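PDB 5ZDI: protein secretion chaperonin CsaA from Picrophilus torridus, which acts as a protein secretion chaperone and probably also binds tRNA. Local coordinates for the interface of chains A and B. Numbering follows the deposited sequence. Chains: chain A/B, Protein secretion chaperonin CsaA.

Contact 1: the interface of chains A and B. Residues chain A 14, 99-100, 104-107; chain B 85-88, 95.
The C-terminal strand A:105-106 pairs antiparallel with strand B:85-88 across the chain boundary. This is a beta pairing between two copies of a CsaA protein of the tRNA-binding domain family. B:Ile87 N donates to A:Lys105 O at 2.8 Å, nearly straight at the hydrogen (164°), with the donor lying above the carbonyl plane. A:Ala107 N donates to B:Gly85 O at 2.9 Å and lies almost along the C=O axis. Water 1 links A:Lys105 N to B:Ile87 O, and water 2 links A:Ala107 O, of the terminal carboxylate, to B:Gly85 N. The side chains then pack on both sides of the paired strands. B:Ile87 has CG1 anti to its carbonyl carbon (chi1 -64°). Its extended ethyl arm carries CD1 to 3.7 Å from A:Ala107 CB. On the other side, the B:Ala86 methyl CB sits 3.8 Å from A:Val14 CG2 and also meets A:Ile106 CD1. A:Ile106 reaches tip to tip toward B:Leu95, with its CG1 4.1 Å from B:Leu95 CD1. At the far end, A:Asp104 crosses B:Thr88 at about a right angle. Carboxylate oxygen A:Asp104 OD2 lies 3.6 Å from B:Thr88 CB, and A:Asp104 CB rests near B:Ile87 O. An alanine at A:Asp104 would lose the carboxylate and would probably loosen the packing against B:Thr88. The methyl B:Thr88 CG2, anti to its carbonyl carbon, is 3.6 Å from A:Gly100 CA.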
loop_
_atom_site.group_PDB
_atom_site.type_symbol
_atom_site.label_atom_id
_atom_site.label_comp_id
_atom_site.label_asym_id
_atom_site.label_seq_id
_atom_site.Cartn_x
_atom_site.Cartn_y
_atom_site.Cartn_z
ATOM N N VAL A 14 -3.403 7.400 3.827
ATOM C CA VAL A 14 -2.144 8.081 3.931
ATOM C C VAL A 14 -2.046 8.711 5.306
ATOM O O VAL A 14 -3.044 9.247 5.832
ATOM C CB VAL A 14 -2.070 9.183 2.887
ATOM C CG1 VAL A 14 -0.802 9.985 3.009
ATOM C CG2 VAL A 14 -2.220 8.589 1.474
ATOM N N GLY A 99 2.166 11.040 -3.822
ATOM C CA GLY A 99 1.743 12.316 -3.337
ATOM C C GLY A 99 0.457 12.109 -2.581
ATOM O O GLY A 99 -0.098 11.015 -2.535
ATOM N N GLY A 100 -0.009 13.164 -1.899
ATOM C CA GLY A 100 -1.239 13.054 -1.138
ATOM C C GLY A 100 -1.124 13.651 0.253
ATOM O O GLY A 100 -0.065 14.034 0.694
ATOM N N ASP A 104 -6.001 10.916 3.166
ATOM C CA ASP A 104 -6.384 10.444 1.809
ATOM C C ASP A 104 -6.509 8.932 1.814
ATOM O O ASP A 104 -5.717 8.211 2.472
ATOM C CB ASP A 104 -5.431 10.916 0.725
ATOM C CG ASP A 104 -5.611 12.392 0.385
ATOM O OD1 ASP A 104 -6.637 12.982 0.880
ATOM O OD2 ASP A 104 -4.695 12.910 -0.312
ATOM N N LYS A 105 -7.495 8.435 1.051
ATOM C CA LYS A 105 -7.889 7.012 1.084
ATOM C C LYS A 105 -7.393 6.273 -0.107
ATOM O O LYS A 105 -7.424 6.753 -1.228
ATOM C CB LYS A 105 -9.404 6.856 1.186
ATOM C CG LYS A 105 -9.884 5.468 1.440
ATOM C CD LYS A 105 -11.317 5.462 2.023
ATOM C CE LYS A 105 -11.950 4.083 1.899
ATOM N NZ LYS A 105 -11.370 3.082 2.820
ATOM N N ILE A 106 -6.968 5.029 0.146
ATOM C CA ILE A 106 -6.514 4.180 -0.939
ATOM C C ILE A 106 -7.744 3.588 -1.644
ATOM O O ILE A 106 -8.637 3.075 -1.001
ATOM C CB ILE A 106 -5.510 3.069 -0.440
ATOM C CG1 ILE A 106 -4.084 3.655 -0.316
ATOM C CG2 ILE A 106 -5.535 1.862 -1.403
ATOM C CD1 ILE A 106 -3.895 4.944 0.474
ATOM N N ALA A 107 -7.761 3.626 -2.986
ATOM C CA ALA A 107 -8.935 3.272 -3.815
ATOM C C ALA A 107 -9.166 1.784 -3.825
ATOM O O ALA A 107 -8.196 1.017 -3.831
ATOM C CB ALA A 107 -8.723 3.739 -5.255
ATOM O OXT ALA A 107 -10.349 1.321 -3.880
ATOM N N GLY B 85 -3.474 2.862 -5.205
ATOM C CA GLY B 85 -3.119 4.265 -5.166
ATOM C C GLY B 85 -4.068 5.054 -4.279
ATOM O O GLY B 85 -5.190 4.576 -4.011
ATOM N N ALA B 86 -3.556 6.178 -3.802
ATOM C CA ALA B 86 -4.299 7.127 -2.976
ATOM C C ALA B 86 -5.149 8.025 -3.823
ATOM O O ALA B 86 -4.722 8.468 -4.859
ATOM C CB ALA B 86 -3.357 7.958 -2.124
ATOM N N ILE B 87 -6.350 8.300 -3.337
ATOM C CA ILE B 87 -7.283 9.235 -4.034
ATOM C C ILE B 87 -7.000 10.588 -3.423
ATOM O O ILE B 87 -7.238 10.798 -2.220
ATOM C CB ILE B 87 -8.711 8.811 -3.810
ATOM C CG1 ILE B 87 -9.013 7.426 -4.428
ATOM C CG2 ILE B 87 -9.688 9.804 -4.428
ATOM C CD1 ILE B 87 -10.339 6.829 -3.984
ATOM N N THR B 88 -6.397 11.463 -4.206
ATOM C CA THR B 88 -5.916 12.776 -3.703
ATOM C C THR B 88 -6.646 13.881 -4.458
ATOM O O THR B 88 -7.288 13.622 -5.472
ATOM C CB THR B 88 -4.411 13.026 -3.886
ATOM O OG1 THR B 88 -4.118 13.376 -5.245
ATOM C CG2 THR B 88 -3.551 11.730 -3.547
ATOM N N LEU B 95 1.063 4.098 -4.941
ATOM C CA LEU B 95 1.898 3.605 -3.924
ATOM C C LEU B 95 3.126 2.947 -4.550
ATOM O O LEU B 95 3.005 2.206 -5.572
ATOM C CB LEU B 95 1.183 2.581 -3.037
ATOM C CG LEU B 95 -0.144 2.884 -2.430
ATOM C CD1 LEU B 95 -0.432 1.938 -1.260
ATOM C CD2 LEU B 95 -0.251 4.278 -1.928
HETATM O O HOH W 1 -9.217 10.267 -0.511
HETATM O O HOH W 2 -5.968 1.634 -5.499
#

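Contact 2: the interface of chains A and B. Residues chain A 61, 64, 94-98; chain B 64, 94-98.
Two leucine-isoleucine pairs form the apolar centre of this two-fold antiparallel strand pairing. A:Leu95 and B:Ile64 meet tip to tip, with methyl A:Leu95 CD2 3.6 Å from B:Ile64 CD1. The twin pair has A:Ile64 CD1 at 3.7 Å from B:Leu95 CD2. In each leucine CG is anti to the carbonyl carbon (chi1 -57° in A:Leu95), and the second methyl, CD1, touches CG2 of the facing isoleucine. Further out, the strands 91-97 of both chains pair about A:Thr96 and B:Thr96. A:Thr96 N donates to B:Thr96 O at 2.9 Å, and B:Thr96 N returns the bond to A:Thr96 O, both nearly along the C=O axis. The threonine side chains cross obliquely. Each puts its hydroxyl OG1 between the backbone N and the carbonyl carbon, and waters 3 and 4 bridge the two hydroxyls. Water 3 also binds A:Asp98 OD1 at 2.6 Å, while water 4 binds B:Asp98 OD1. At the rim, A:Asp98 N donates to B:Leu94 O at 2.8 Å from above the carbonyl plane, and B:Asp98 N to A:Leu94 O within it; both bonds are bent at the hydrogen (141° in the first). A:Lys61 reaches tip to tip toward B:Asp98, extended except for a bend at chi4 (54°). Its ammonium NZ makes a salt bridge of 2.8 Å to B:Asp98 OD2, on the syn lone pair. The site joins strands 91-97 of the two copies across the two-fold axis of the deposited assembly and would probably hold the pair together.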
loop_
_atom_site.group_PDB
_atom_site.type_symbol
_atom_site.label_atom_id
_atom_site.label_comp_id
_atom_site.label_asym_id
_atom_site.label_seq_id
_atom_site.Cartn_x
_atom_site.Cartn_y
_atom_site.Cartn_z
ATOM N N LYS A 61 7.770 11.592 7.186
ATOM C CA LYS A 61 7.564 10.677 6.080
ATOM C C LYS A 61 6.094 10.286 5.905
ATOM O O LYS A 61 5.428 9.914 6.903
ATOM C CB LYS A 61 8.415 9.412 6.318
ATOM C CG LYS A 61 8.584 8.554 5.096
ATOM C CD LYS A 61 9.275 7.272 5.483
ATOM C CE LYS A 61 9.260 6.151 4.403
ATOM N NZ LYS A 61 9.774 6.577 3.158
ATOM N N ILE A 64 1.572 4.598 4.664
ATOM C CA ILE A 64 0.304 4.048 4.444
ATOM C C ILE A 64 -0.060 3.099 5.539
ATOM O O ILE A 64 0.737 2.273 5.943
ATOM C CB ILE A 64 0.389 3.236 3.073
ATOM C CG1 ILE A 64 0.936 4.104 1.939
ATOM C CG2 ILE A 64 -0.926 2.642 2.645
ATOM C CD1 ILE A 64 0.080 5.328 1.603
ATOM N N LEU A 94 9.051 0.499 3.774
ATOM C CA LEU A 94 7.751 1.187 3.802
ATOM C C LEU A 94 7.179 1.443 2.416
ATOM O O LEU A 94 7.897 1.827 1.467
ATOM C CB LEU A 94 7.814 2.529 4.530
ATOM C CG LEU A 94 8.148 2.353 6.032
ATOM C CD1 LEU A 94 8.524 3.716 6.613
ATOM C CD2 LEU A 94 6.989 1.642 6.770
ATOM N N LEU A 95 5.856 1.430 2.370
ATOM C CA LEU A 95 5.086 1.946 1.273
ATOM C C LEU A 95 4.902 3.442 1.412
ATOM O O LEU A 95 4.687 3.947 2.567
ATOM C CB LEU A 95 3.708 1.293 1.246
ATOM C CG LEU A 95 3.625 -0.195 1.158
ATOM C CD1 LEU A 95 2.216 -0.633 0.726
ATOM C CD2 LEU A 95 4.612 -0.841 0.272
ATOM N N THR A 96 5.068 4.189 0.294
ATOM C CA THR A 96 4.848 5.616 0.319
ATOM C C THR A 96 3.949 6.007 -0.871
ATOM O O THR A 96 4.069 5.392 -1.968
ATOM C CB THR A 96 6.214 6.360 0.261
ATOM O OG1 THR A 96 6.685 6.442 -1.067
ATOM C CG2 THR A 96 7.329 5.615 1.174
ATOM N N PRO A 97 3.067 7.018 -0.712
ATOM C CA PRO A 97 2.346 7.462 -1.870
ATOM C C PRO A 97 3.155 8.426 -2.688
ATOM O O PRO A 97 3.940 9.185 -2.142
ATOM C CB PRO A 97 1.122 8.187 -1.266
ATOM C CG PRO A 97 1.671 8.798 -0.026
ATOM C CD PRO A 97 2.666 7.825 0.471
ATOM N N ASP A 98 2.919 8.467 -3.992
ATOM C CA ASP A 98 3.653 9.415 -4.834
ATOM C C ASP A 98 3.293 10.863 -4.459
ATOM O O ASP A 98 4.014 11.775 -4.785
ATOM C CB ASP A 98 3.349 9.188 -6.317
ATOM C CG ASP A 98 4.131 8.029 -6.950
ATOM O OD1 ASP A 98 5.096 7.472 -6.375
ATOM O OD2 ASP A 98 3.761 7.698 -8.077
ATOM N N ILE B 64 2.413 -1.490 -6.088
ATOM C CA ILE B 64 1.890 -2.380 -5.135
ATOM C C ILE B 64 0.549 -2.837 -5.619
ATOM O O ILE B 64 -0.287 -2.020 -5.986
ATOM C CB ILE B 64 1.707 -1.618 -3.764
ATOM C CG1 ILE B 64 3.038 -1.005 -3.285
ATOM C CG2 ILE B 64 1.138 -2.511 -2.685
ATOM C CD1 ILE B 64 4.185 -1.988 -3.162
ATOM N N LEU B 94 -0.087 6.697 -7.124
ATOM C CA LEU B 94 0.423 5.341 -6.840
ATOM C C LEU B 94 1.246 5.241 -5.533
ATOM O O LEU B 94 2.094 6.087 -5.203
ATOM C CB LEU B 94 1.233 4.756 -7.997
ATOM C CG LEU B 94 0.497 4.615 -9.299
ATOM C CD1 LEU B 94 1.495 4.290 -10.358
ATOM C CD2 LEU B 94 -0.631 3.586 -9.221
ATOM N N LEU B 95 1.063 4.098 -4.941
ATOM C CA LEU B 95 1.898 3.605 -3.924
ATOM C C LEU B 95 3.126 2.947 -4.550
ATOM O O LEU B 95 3.005 2.206 -5.572
ATOM C CB LEU B 95 1.183 2.581 -3.037
ATOM C CG LEU B 95 -0.144 2.884 -2.430
ATOM C CD1 LEU B 95 -0.432 1.938 -1.260
ATOM C CD2 LEU B 95 -0.251 4.278 -1.928
ATOM N N THR B 96 4.299 3.267 -3.958
ATOM C CA THR B 96 5.559 2.589 -4.268
ATOM C C THR B 96 6.253 2.084 -3.008
ATOM O O THR B 96 6.157 2.700 -1.933
ATOM C CB THR B 96 6.552 3.458 -5.056
ATOM O OG1 THR B 96 7.171 4.404 -4.182
ATOM C CG2 THR B 96 5.765 4.142 -6.189
ATOM N N PRO B 97 6.985 0.965 -3.129
ATOM C CA PRO B 97 7.826 0.609 -2.022
ATOM C C PRO B 97 9.165 1.375 -1.966
ATOM O O PRO B 97 9.701 1.677 -2.981
ATOM C CB PRO B 97 8.079 -0.875 -2.277
ATOM C CG PRO B 97 8.135 -1.012 -3.742
ATOM C CD PRO B 97 7.124 0.008 -4.238
ATOM N N ASP B 98 9.739 1.592 -0.778
ATOM C CA ASP B 98 11.010 2.232 -0.687
ATOM C C ASP B 98 12.094 1.316 -1.317
ATOM O O ASP B 98 13.141 1.836 -1.730
ATOM C CB ASP B 98 11.400 2.565 0.765
ATOM C CG ASP B 98 10.743 3.821 1.308
ATOM O OD1 ASP B 98 10.123 4.582 0.536
ATOM O OD2 ASP B 98 10.768 4.014 2.553
HETATM O O HOH W 3 5.921 6.801 -4.040
HETATM O O HOH W 4 8.432 4.652 -1.533
#

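The centres of the C-alpha atoms of contact 1 and contact 2 are about 10 Å apart, and B:Leu95 belongs to both. Its two methyls divide the work: CD1 touches chain A residues in both contacts, while CD2 serves contact 2. Strand B:91-97 thus joins the two patches into one continuous interface. Contact 2 pairs strand 91-97 with its own copy, so it straddles the two-fold axis. Contact 1 pairs different segments and therefore occurs twice, with the chains exchanged, flanking that centre. Contact 1 ties the chain end to the partner and contact 2 ties strand 91-97 to its copy; together they would favour a stable dimer in the deposited assembly.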